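Local coordinates for protein CT253 (Chlamydia trachomatis serovar L2, PDB 6UXC) that is of unknown function but is probably a lipoprotein made with a signal peptide, and binds a sodium ion in its crystal form, at residues M132-A140 with L173-Y184; A140-Y151 with S163-L173. One frame throughout, in Å; residues are numbered along the deposited sequence.

Contact 1 of 2, residues M132-A140 with L173-Y184; sequences MIYQEILDA and LFREIVARVEGY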
loop_
_atom_site.group_PDB
_atom_site.type_symbol
_atom_site.label_atom_id
_atom_site.label_comp_id
_atom_site.label_asym_id
_atom_site.label_seq_id
_atom_site.Cartn_x
_atom_site.Cartn_y
_atom_site.Cartn_z
ATOM N N MET A 132 -9.321 4.425 -13.555
ATOM C CA MET A 132 -8.611 3.344 -12.883
ATOM C C MET A 132 -7.920 2.469 -13.929
ATOM O O MET A 132 -8.598 1.819 -14.733
ATOM C CB MET A 132 -9.572 2.507 -12.041
ATOM C CG MET A 132 -8.845 1.589 -11.097
ATOM S SD MET A 132 -9.848 0.557 -10.001
ATOM C CE MET A 132 -10.942 1.699 -9.191
ATOM N N ILE A 133 -6.581 2.420 -13.894
ATOM C CA ILE A 133 -5.806 1.700 -14.912
ATOM C C ILE A 133 -5.260 0.365 -14.421
ATOM O O ILE A 133 -4.739 -0.417 -15.237
ATOM C CB ILE A 133 -4.637 2.549 -15.451
ATOM C CG1 ILE A 133 -3.651 2.897 -14.336
ATOM C CG2 ILE A 133 -5.188 3.810 -16.112
ATOM C CD1 ILE A 133 -2.324 3.444 -14.834
ATOM N N TYR A 134 -5.352 0.079 -13.129
ATOM C CA TYR A 134 -4.854 -1.161 -12.567
ATOM C C TYR A 134 -5.637 -1.459 -11.297
ATOM O O TYR A 134 -5.855 -0.553 -10.470
ATOM C CB TYR A 134 -3.361 -1.048 -12.259
ATOM C CG TYR A 134 -2.795 -2.223 -11.519
ATOM C CD1 TYR A 134 -2.863 -3.504 -12.062
ATOM C CD2 TYR A 134 -2.153 -2.065 -10.294
ATOM C CE1 TYR A 134 -2.345 -4.589 -11.386
ATOM C CE2 TYR A 134 -1.632 -3.148 -9.618
ATOM C CZ TYR A 134 -1.726 -4.408 -10.168
ATOM O OH TYR A 134 -1.210 -5.503 -9.508
ATOM N N GLN A 135 -6.050 -2.720 -11.159
ATOM C CA GLN A 135 -6.646 -3.197 -9.916
ATOM C C GLN A 135 -6.294 -4.663 -9.766
ATOM O O GLN A 135 -6.567 -5.457 -10.674
ATOM C CB GLN A 135 -8.165 -3.038 -9.905
ATOM C CG GLN A 135 -8.821 -3.571 -8.634
ATOM C CD GLN A 135 -10.307 -3.344 -8.619
ATOM O OE1 GLN A 135 -10.808 -2.545 -7.842
ATOM N NE2 GLN A 135 -11.025 -4.050 -9.481
ATOM N N GLU A 136 -5.718 -5.024 -8.627
ATOM C CA GLU A 136 -5.366 -6.413 -8.397
ATOM C C GLU A 136 -5.225 -6.648 -6.910
ATOM O O GLU A 136 -4.759 -5.776 -6.176
ATOM C CB GLU A 136 -4.068 -6.784 -9.113
ATOM C CG GLU A 136 -3.711 -8.281 -9.024
ATOM C CD GLU A 136 -2.458 -8.635 -9.812
ATOM O OE1 GLU A 136 -1.802 -7.724 -10.352
ATOM O OE2 GLU A 136 -2.130 -9.845 -9.908
ATOM N N ILE A 137 -5.606 -7.850 -6.480
ATOM C CA ILE A 137 -5.386 -8.285 -5.107
ATOM C C ILE A 137 -4.103 -9.099 -5.073
ATOM O O ILE A 137 -3.976 -10.107 -5.779
ATOM C CB ILE A 137 -6.583 -9.081 -4.577
ATOM C CG1 ILE A 137 -7.816 -8.176 -4.572
ATOM C CG2 ILE A 137 -6.276 -9.646 -3.204
ATOM C CD1 ILE A 137 -9.104 -8.868 -4.225
ATOM N N LEU A 138 -3.148 -8.629 -4.284
ATOM C CA LEU A 138 -1.863 -9.255 -4.045
ATOM C C LEU A 138 -1.860 -9.815 -2.629
ATOM O O LEU A 138 -2.501 -9.272 -1.722
ATOM C CB LEU A 138 -0.729 -8.238 -4.208
ATOM C CG LEU A 138 -0.682 -7.461 -5.533
ATOM C CD1 LEU A 138 0.433 -6.441 -5.524
ATOM C CD2 LEU A 138 -0.562 -8.401 -6.737
ATOM N N ASP A 139 -1.145 -10.910 -2.429
ATOM C CA ASP A 139 -1.140 -11.511 -1.108
ATOM C C ASP A 139 0.200 -12.181 -0.866
ATOM O O ASP A 139 0.985 -12.408 -1.787
ATOM C CB ASP A 139 -2.305 -12.488 -0.930
ATOM C CG ASP A 139 -2.320 -13.602 -1.968
ATOM O OD1 ASP A 139 -1.240 -14.022 -2.447
ATOM O OD2 ASP A 139 -3.433 -14.051 -2.304
ATOM N N ALA A 140 0.459 -12.447 0.409
ATOM C CA ALA A 140 1.683 -13.096 0.855
ATOM C C ALA A 140 1.352 -13.934 2.082
ATOM O O ALA A 140 0.399 -13.643 2.797
ATOM C CB ALA A 140 2.766 -12.068 1.174
ATOM N N LEU A 173 5.458 -8.872 0.270
ATOM C CA LEU A 173 4.262 -8.192 -0.198
ATOM C C LEU A 173 4.560 -6.757 -0.618
ATOM O O LEU A 173 4.079 -6.305 -1.668
ATOM C CB LEU A 173 3.207 -8.244 0.899
ATOM C CG LEU A 173 1.825 -7.700 0.589
ATOM C CD1 LEU A 173 1.199 -8.356 -0.631
ATOM C CD2 LEU A 173 0.943 -7.891 1.821
ATOM N N PHE A 174 5.339 -6.013 0.184
ATOM C CA PHE A 174 5.654 -4.635 -0.188
ATOM C C PHE A 174 6.435 -4.614 -1.497
ATOM O O PHE A 174 6.193 -3.765 -2.361
ATOM C CB PHE A 174 6.479 -3.931 0.886
ATOM C CG PHE A 174 5.814 -3.838 2.221
ATOM C CD1 PHE A 174 4.461 -3.667 2.345
ATOM C CD2 PHE A 174 6.580 -3.890 3.369
ATOM C CE1 PHE A 174 3.867 -3.578 3.590
ATOM C CE2 PHE A 174 5.981 -3.786 4.623
ATOM C CZ PHE A 174 4.640 -3.634 4.720
ATOM N N ARG A 175 7.377 -5.547 -1.651
ATOM C CA ARG A 175 8.147 -5.613 -2.887
ATOM C C ARG A 175 7.242 -5.855 -4.086
ATOM O O ARG A 175 7.393 -5.194 -5.120
ATOM C CB ARG A 175 9.186 -6.718 -2.795
ATOM C CG ARG A 175 10.347 -6.432 -1.882
ATOM C CD ARG A 175 11.198 -7.677 -1.839
ATOM N NE ARG A 175 12.311 -7.591 -0.908
ATOM C CZ ARG A 175 12.734 -8.602 -0.156
ATOM N NH1 ARG A 175 12.118 -9.779 -0.196
ATOM N NH2 ARG A 175 13.766 -8.431 0.655
ATOM N N GLU A 176 6.262 -6.754 -3.946
ATOM C CA GLU A 176 5.374 -7.059 -5.064
ATOM C C GLU A 176 4.462 -5.885 -5.379
ATOM O O GLU A 176 4.181 -5.606 -6.553
ATOM C CB GLU A 176 4.519 -8.301 -4.790
ATOM C CG GLU A 176 3.691 -8.708 -6.033
ATOM C CD GLU A 176 2.946 -10.050 -5.908
ATOM O OE1 GLU A 176 2.953 -10.821 -6.894
ATOM O OE2 GLU A 176 2.338 -10.327 -4.869
ATOM N N ILE A 177 3.967 -5.206 -4.346
ATOM C CA ILE A 177 3.077 -4.075 -4.568
ATOM C C ILE A 177 3.786 -3.032 -5.425
ATOM O O ILE A 177 3.244 -2.537 -6.420
ATOM C CB ILE A 177 2.616 -3.484 -3.226
ATOM C CG1 ILE A 177 1.606 -4.413 -2.532
ATOM C CG2 ILE A 177 2.031 -2.121 -3.447
ATOM C CD1 ILE A 177 1.391 -4.060 -1.066
ATOM N N VAL A 178 5.013 -2.683 -5.046
ATOM C CA VAL A 178 5.696 -1.615 -5.761
ATOM C C VAL A 178 6.115 -2.076 -7.149
ATOM O O VAL A 178 6.059 -1.287 -8.098
ATOM C CB VAL A 178 6.878 -1.091 -4.939
ATOM C CG1 VAL A 178 7.721 -0.144 -5.765
ATOM C CG2 VAL A 178 6.369 -0.367 -3.705
ATOM N N ALA A 179 6.480 -3.350 -7.319
ATOM C CA ALA A 179 6.837 -3.833 -8.651
ATOM C C ALA A 179 5.655 -3.727 -9.604
ATOM O O ALA A 179 5.825 -3.348 -10.774
ATOM C CB ALA A 179 7.326 -5.286 -8.591
ATOM N N ARG A 180 4.448 -4.055 -9.113
ATOM C CA ARG A 180 3.249 -3.956 -9.935
ATOM C C ARG A 180 2.910 -2.507 -10.253
ATOM O O ARG A 180 2.559 -2.186 -11.399
ATOM C CB ARG A 180 2.072 -4.616 -9.223
ATOM C CG ARG A 180 2.232 -6.117 -9.093
ATOM C CD ARG A 180 2.184 -6.806 -10.457
ATOM N NE ARG A 180 1.407 -8.030 -10.357
ATOM C CZ ARG A 180 1.890 -9.193 -9.933
ATOM N NH1 ARG A 180 3.166 -9.302 -9.582
ATOM N NH2 ARG A 180 1.090 -10.250 -9.869
ATOM N N VAL A 181 2.996 -1.624 -9.259
ATOM C CA VAL A 181 2.724 -0.213 -9.512
ATOM C C VAL A 181 3.685 0.313 -10.568
ATOM O O VAL A 181 3.285 1.025 -11.498
ATOM C CB VAL A 181 2.818 0.594 -8.212
ATOM C CG1 VAL A 181 2.724 2.107 -8.519
ATOM C CG2 VAL A 181 1.680 0.170 -7.271
ATOM N N GLU A 182 4.974 -0.005 -10.421
ATOM C CA GLU A 182 5.964 0.429 -11.405
ATOM C C GLU A 182 5.616 -0.059 -12.793
ATOM O O GLU A 182 5.724 0.687 -13.785
ATOM C CB GLU A 182 7.341 -0.098 -11.020
ATOM C CG GLU A 182 7.937 0.561 -9.827
ATOM C CD GLU A 182 9.307 0.014 -9.509
ATOM O OE1 GLU A 182 9.568 -1.173 -9.813
ATOM O OE2 GLU A 182 10.129 0.762 -8.952
ATOM N N GLY A 183 5.233 -1.333 -12.889
ATOM C CA GLY A 183 4.914 -1.899 -14.186
ATOM C C GLY A 183 3.728 -1.225 -14.851
ATOM O O GLY A 183 3.771 -0.898 -16.040
ATOM N N TYR A 184 2.645 -1.018 -14.098
ATOM C CA TYR A 184 1.451 -0.469 -14.722
ATOM C C TYR A 184 1.570 1.028 -14.964
ATOM O O TYR A 184 1.009 1.537 -15.940
ATOM C CB TYR A 184 0.209 -0.793 -13.888
ATOM C CG TYR A 184 -0.271 -2.190 -14.163
ATOM C CD1 TYR A 184 0.255 -3.275 -13.468
ATOM C CD2 TYR A 184 -1.212 -2.438 -15.156
ATOM C CE1 TYR A 184 -0.165 -4.561 -13.738
ATOM C CE2 TYR A 184 -1.630 -3.727 -15.435
ATOM C CZ TYR A 184 -1.104 -4.777 -14.721
ATOM O OH TYR A 184 -1.509 -6.060 -14.991
HETATM O O HOH W 1 0.228 -11.829 -4.825
HETATM O O HOH W 2 3.320 -10.785 -2.284
#
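Tyr134 and Tyr184 form an offset stack, their ring centroids 3.9 Å apart and their planes at 20°. Tyr134 CD1 lies over the centre of the Tyr184 ring, whereas Tyr184 CD1 sits toward the rim of the Tyr134 ring. Beyond the stack, Tyr134 OH reaches the aliphatic base of Arg180, 3.4 Å from its CB. The arginine chain turns about CB-CG (chi2 -67°) and again about CG-CD, bringing the guanidinium up to the Glu136 carboxylate, the two side chains at about a right angle. There it grips the carboxylate side-on: NE to OE1 at 3.2 Å, NH2 to OE2 also at 3.2 Å. Both oxygens are met on their syn side, but with the carboxylate and guanidinium planes turned 48° from each other. NH1 makes a second salt bridge within the helix, to Glu176 OE1, and Leu138 CD2 covers one guanidinium face. Leu138 CD1 meets Ile177 CG1 at 3.8 Å, and Ala140 CB closes against Leu173 CB at 3.9 Å. In the next shell, Glu176 OE2 accepts from two waters, one held by Asp139 N, the other by Asp139 O, which ties the carboxylate to the strand backbone. A classic beta bulge, Ile133 and Tyr134 both facing Val122, opens the alternating inward series Tyr134, Glu136, Leu138, Ala140. The helix lies over one face of a mixed, largely antiparallel sheet, its flank running roughly antiparallel to edge strand 131-143, consistent with a two-layer alpha+beta arrangement.

Contact 2 of 2, residues A140-Y151 with S163-L173; sequences ASQSLASGSNDY and STPMGLMHQRL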
loop_
_atom_site.group_PDB
_atom_site.type_symbol
_atom_site.label_atom_id
_atom_site.label_comp_id
_atom_site.label_asym_id
_atom_site.label_seq_id
_atom_site.Cartn_x
_atom_site.Cartn_y
_atom_site.Cartn_z
ATOM N N ALA A 140 0.459 -12.447 0.409
ATOM C CA ALA A 140 1.683 -13.096 0.855
ATOM C C ALA A 140 1.352 -13.934 2.082
ATOM O O ALA A 140 0.399 -13.643 2.797
ATOM C CB ALA A 140 2.766 -12.068 1.174
ATOM N N SER A 141 2.129 -15.000 2.298
ATOM C CA SER A 141 1.902 -15.863 3.442
ATOM C C SER A 141 3.233 -16.410 3.927
ATOM O O SER A 141 4.158 -16.635 3.134
ATOM C CB SER A 141 0.962 -17.022 3.109
ATOM O OG SER A 141 0.839 -17.848 4.243
ATOM N N GLN A 142 3.303 -16.657 5.237
ATOM C CA GLN A 142 4.539 -17.115 5.859
ATOM C C GLN A 142 4.231 -18.040 7.033
ATOM O O GLN A 142 3.353 -17.761 7.860
ATOM C CB GLN A 142 5.377 -15.923 6.337
ATOM C CG GLN A 142 6.800 -16.266 6.768
ATOM C CD GLN A 142 7.617 -16.820 5.634
ATOM O OE1 GLN A 142 7.412 -16.449 4.488
ATOM N NE2 GLN A 142 8.541 -17.721 5.945
ATOM N N SER A 143 4.981 -19.140 7.112
ATOM C CA SER A 143 4.793 -20.095 8.198
ATOM C C SER A 143 5.134 -19.449 9.532
ATOM O O SER A 143 6.160 -18.780 9.661
ATOM C CB SER A 143 5.668 -21.327 7.960
ATOM O OG SER A 143 5.689 -22.177 9.095
ATOM N N LEU A 144 4.262 -19.646 10.528
ATOM C CA LEU A 144 4.492 -19.071 11.854
ATOM C C LEU A 144 5.682 -19.709 12.558
ATOM O O LEU A 144 6.191 -19.135 13.523
ATOM C CB LEU A 144 3.245 -19.222 12.726
ATOM C CG LEU A 144 2.058 -18.327 12.363
ATOM C CD1 LEU A 144 0.869 -18.716 13.212
ATOM C CD2 LEU A 144 2.382 -16.859 12.553
ATOM N N ALA A 145 6.146 -20.863 12.088
ATOM C CA ALA A 145 7.319 -21.490 12.676
ATOM C C ALA A 145 8.623 -20.905 12.158
ATOM O O ALA A 145 9.681 -21.222 12.714
ATOM C CB ALA A 145 7.297 -22.997 12.405
ATOM N N SER A 146 8.565 -20.056 11.123
ATOM C CA SER A 146 9.765 -19.539 10.465
ATOM C C SER A 146 10.600 -18.624 11.353
ATOM O O SER A 146 11.748 -18.335 11.023
ATOM C CB SER A 146 9.366 -18.753 9.210
ATOM O OG SER A 146 8.546 -19.527 8.359
ATOM N N GLY A 147 10.043 -18.114 12.437
ATOM C CA GLY A 147 10.796 -17.204 13.273
ATOM C C GLY A 147 9.997 -16.921 14.523
ATOM O O GLY A 147 8.996 -17.581 14.793
ATOM N N SER A 148 10.453 -15.927 15.279
ATOM C CA SER A 148 9.739 -15.541 16.492
ATOM C C SER A 148 8.459 -14.792 16.143
ATOM O O SER A 148 8.404 -14.015 15.181
ATOM C CB SER A 148 10.620 -14.662 17.376
ATOM O OG SER A 148 9.864 -14.103 18.448
ATOM N N ASN A 149 7.420 -15.015 16.947
ATOM C CA ASN A 149 6.207 -14.220 16.849
ATOM C C ASN A 149 6.025 -13.323 18.069
ATOM O O ASN A 149 4.901 -12.939 18.396
ATOM C CB ASN A 149 4.997 -15.129 16.636
ATOM C CG ASN A 149 5.078 -15.910 15.321
ATOM O OD1 ASN A 149 4.995 -15.335 14.232
ATOM N ND2 ASN A 149 5.219 -17.231 15.421
ATOM N N ASP A 150 7.120 -12.984 18.749
ATOM C CA ASP A 150 7.102 -11.939 19.773
ATOM C C ASP A 150 7.203 -10.603 19.054
ATOM O O ASP A 150 8.299 -10.095 18.790
ATOM C CB ASP A 150 8.244 -12.129 20.761
ATOM C CG ASP A 150 8.141 -11.199 21.962
ATOM O OD1 ASP A 150 7.527 -10.116 21.812
ATOM O OD2 ASP A 150 8.699 -11.551 23.029
ATOM N N TYR A 151 6.046 -10.040 18.713
ATOM C CA TYR A 151 5.990 -8.769 17.993
ATOM C C TYR A 151 6.112 -7.568 18.913
ATOM O O TYR A 151 6.032 -6.429 18.436
ATOM C CB TYR A 151 4.716 -8.711 17.148
ATOM C CG TYR A 151 4.810 -9.773 16.098
ATOM C CD1 TYR A 151 5.785 -9.679 15.096
ATOM C CD2 TYR A 151 4.008 -10.890 16.139
ATOM C CE1 TYR A 151 5.933 -10.672 14.144
ATOM C CE2 TYR A 151 4.145 -11.892 15.191
ATOM C CZ TYR A 151 5.092 -11.765 14.187
ATOM O OH TYR A 151 5.242 -12.794 13.267
ATOM N N SER A 163 13.048 -10.673 10.233
ATOM C CA SER A 163 13.279 -12.099 10.436
ATOM C C SER A 163 12.097 -12.820 11.082
ATOM O O SER A 163 12.140 -14.051 11.227
ATOM C CB SER A 163 14.531 -12.304 11.304
ATOM O OG SER A 163 15.666 -11.663 10.736
ATOM N N THR A 164 11.058 -12.099 11.484
ATOM C CA THR A 164 9.875 -12.739 12.026
ATOM C C THR A 164 8.963 -13.183 10.895
ATOM O O THR A 164 9.103 -12.721 9.761
ATOM C CB THR A 164 9.106 -11.783 12.926
ATOM O OG1 THR A 164 8.582 -10.716 12.114
ATOM C CG2 THR A 164 10.017 -11.246 14.021
ATOM N N PRO A 165 8.017 -14.080 11.177
ATOM C CA PRO A 165 7.142 -14.537 10.097
ATOM C C PRO A 165 6.354 -13.389 9.492
ATOM O O PRO A 165 6.217 -13.298 8.263
ATOM C CB PRO A 165 6.252 -15.579 10.795
ATOM C CG PRO A 165 7.157 -16.160 11.834
ATOM C CD PRO A 165 7.882 -14.940 12.370
ATOM N N MET A 166 5.857 -12.480 10.328
ATOM C CA MET A 166 5.097 -11.369 9.783
ATOM C C MET A 166 5.994 -10.468 8.942
ATOM O O MET A 166 5.568 -9.969 7.904
ATOM C CB MET A 166 4.462 -10.559 10.903
ATOM C CG MET A 166 3.527 -9.474 10.370
ATOM S SD MET A 166 2.954 -8.332 11.604
ATOM C CE MET A 166 2.273 -9.414 12.857
ATOM N N GLY A 167 7.218 -10.213 9.409
ATOM C CA GLY A 167 8.093 -9.277 8.718
ATOM C C GLY A 167 8.571 -9.818 7.385
ATOM O O GLY A 167 8.659 -9.079 6.401
ATOM N N LEU A 168 8.868 -11.113 7.339
ATOM C CA LEU A 168 9.223 -11.766 6.080
ATOM C C LEU A 168 8.075 -11.650 5.087
ATOM O O LEU A 168 8.273 -11.319 3.910
ATOM C CB LEU A 168 9.549 -13.233 6.357
ATOM C CG LEU A 168 10.842 -13.500 7.123
ATOM C CD1 LEU A 168 10.903 -14.926 7.698
ATOM C CD2 LEU A 168 12.017 -13.280 6.192
ATOM N N MET A 169 6.859 -11.934 5.561
ATOM C CA MET A 169 5.669 -11.863 4.726
ATOM C C MET A 169 5.449 -10.441 4.224
ATOM O O MET A 169 5.250 -10.217 3.021
ATOM C CB MET A 169 4.466 -12.362 5.532
ATOM C CG MET A 169 3.181 -12.516 4.752
ATOM S SD MET A 169 2.162 -11.044 4.856
ATOM C CE MET A 169 1.589 -11.129 6.560
ATOM N N HIS A 170 5.531 -9.467 5.128
ATOM C CA HIS A 170 5.349 -8.070 4.729
ATOM C C HIS A 170 6.357 -7.641 3.676
ATOM O O HIS A 170 6.002 -6.961 2.705
ATOM C CB HIS A 170 5.463 -7.167 5.944
ATOM C CG HIS A 170 4.261 -7.191 6.826
ATOM N ND1 HIS A 170 4.133 -6.364 7.914
ATOM C CD2 HIS A 170 3.138 -7.952 6.798
ATOM C CE1 HIS A 170 2.980 -6.598 8.515
ATOM N NE2 HIS A 170 2.364 -7.567 7.858
ATOM N N GLN A 171 7.627 -7.985 3.880
ATOM C CA GLN A 171 8.675 -7.571 2.956
ATOM C C GLN A 171 8.371 -8.050 1.540
ATOM O O GLN A 171 8.460 -7.276 0.578
ATOM C CB GLN A 171 10.014 -8.111 3.459
ATOM C CG GLN A 171 11.218 -7.562 2.759
ATOM C CD GLN A 171 12.489 -8.166 3.302
ATOM O OE1 GLN A 171 12.597 -9.385 3.433
ATOM N NE2 GLN A 171 13.453 -7.321 3.638
ATOM N N ARG A 172 7.964 -9.307 1.396
ATOM C CA ARG A 172 7.690 -9.817 0.052
ATOM C C ARG A 172 6.482 -9.108 -0.548
ATOM O O ARG A 172 6.474 -8.772 -1.741
ATOM C CB ARG A 172 7.469 -11.333 0.077
ATOM C CG ARG A 172 8.744 -12.150 0.268
ATOM C CD ARG A 172 8.562 -13.594 -0.228
ATOM N NE ARG A 172 7.355 -14.162 0.347
ATOM C CZ ARG A 172 7.295 -14.713 1.557
ATOM N NH1 ARG A 172 8.395 -14.812 2.303
ATOM N NH2 ARG A 172 6.140 -15.188 2.007
ATOM N N LEU A 173 5.458 -8.872 0.270
ATOM C CA LEU A 173 4.262 -8.192 -0.198
ATOM C C LEU A 173 4.560 -6.757 -0.618
ATOM O O LEU A 173 4.079 -6.305 -1.668
ATOM C CB LEU A 173 3.207 -8.244 0.899
ATOM C CG LEU A 173 1.825 -7.700 0.589
ATOM C CD1 LEU A 173 1.199 -8.356 -0.631
ATOM C CD2 LEU A 173 0.943 -7.891 1.821
HETATM O O HOH W 3 3.902 -15.514 0.118
HETATM O O HOH W 4 12.789 -14.441 14.396
#
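Gln142 meets helix 165-173 with almost every atom of its side chain. Its CB lies 3.4 Å from Pro165 O and also touches Met169 CB; CG stays on the same carbonyl and on Pro165 CA. With CG anti to the backbone N (chi1 -169°) and a bend at chi2, the amide carbon CD comes beside Leu168 CB. The amide then parts in two directions. OE1 takes both end nitrogens of Arg172, NH1 at 2.9 Å and NH2 at 3.1 Å, lying close to the guanidinium plane while the amide itself is turned 55° from it. Gln142 NE2 donates to Ser146 OG at 3.0 Å, and that hydroxyl in turn donates to Ser143 O. Where strand 140-143 ends, the chain turns back to the start of the helix, whose N-cap is Thr164: OG1 accepts from Gly167 N, and is also hydrogen-bonded to Phe161 O. Tyr151 serves this first turn too. Its OH accepts from Met166 N at 3.0 Å and donates to Asn149 OD1 at 2.7 Å, in the carbonyl plane on a lone pair, two bonds that fix the phenol oxygen against the helix start. Met166 folds its methyl back over the ring, CE 3.8 Å from the centroid and 7° off the normal, a CH-pi contact with the sulfur farther out above the same face. Pro165 packs against the loop, among Ser143 O and Gly147 N, its CG 3.3 Å from Asn149 OD1 and its CD against Ser148 O, a carbonyl buried here without a polar partner in the model.

After the four earlier strands of the sheet, the chain runs through 132-140 of edge strand 131-143, then finishes that strand and turns through 140-151. Residues 152-162 follow before the return at 163-173, where contact 2 closes the inner loop. Continuing along helix 165-184, segment 173-184 doubles back on the first segment, and contact 1 closes an outer loop enclosing that of contact 2. Ala140 and Leu173 belong to both, so one strand and one helix are joined along their length; the centres of contacts 1 and 2 lie about 20 Å apart. Helix 165-184 lies on the sheet, with Phe174 and His170 joining it to helix 41-55.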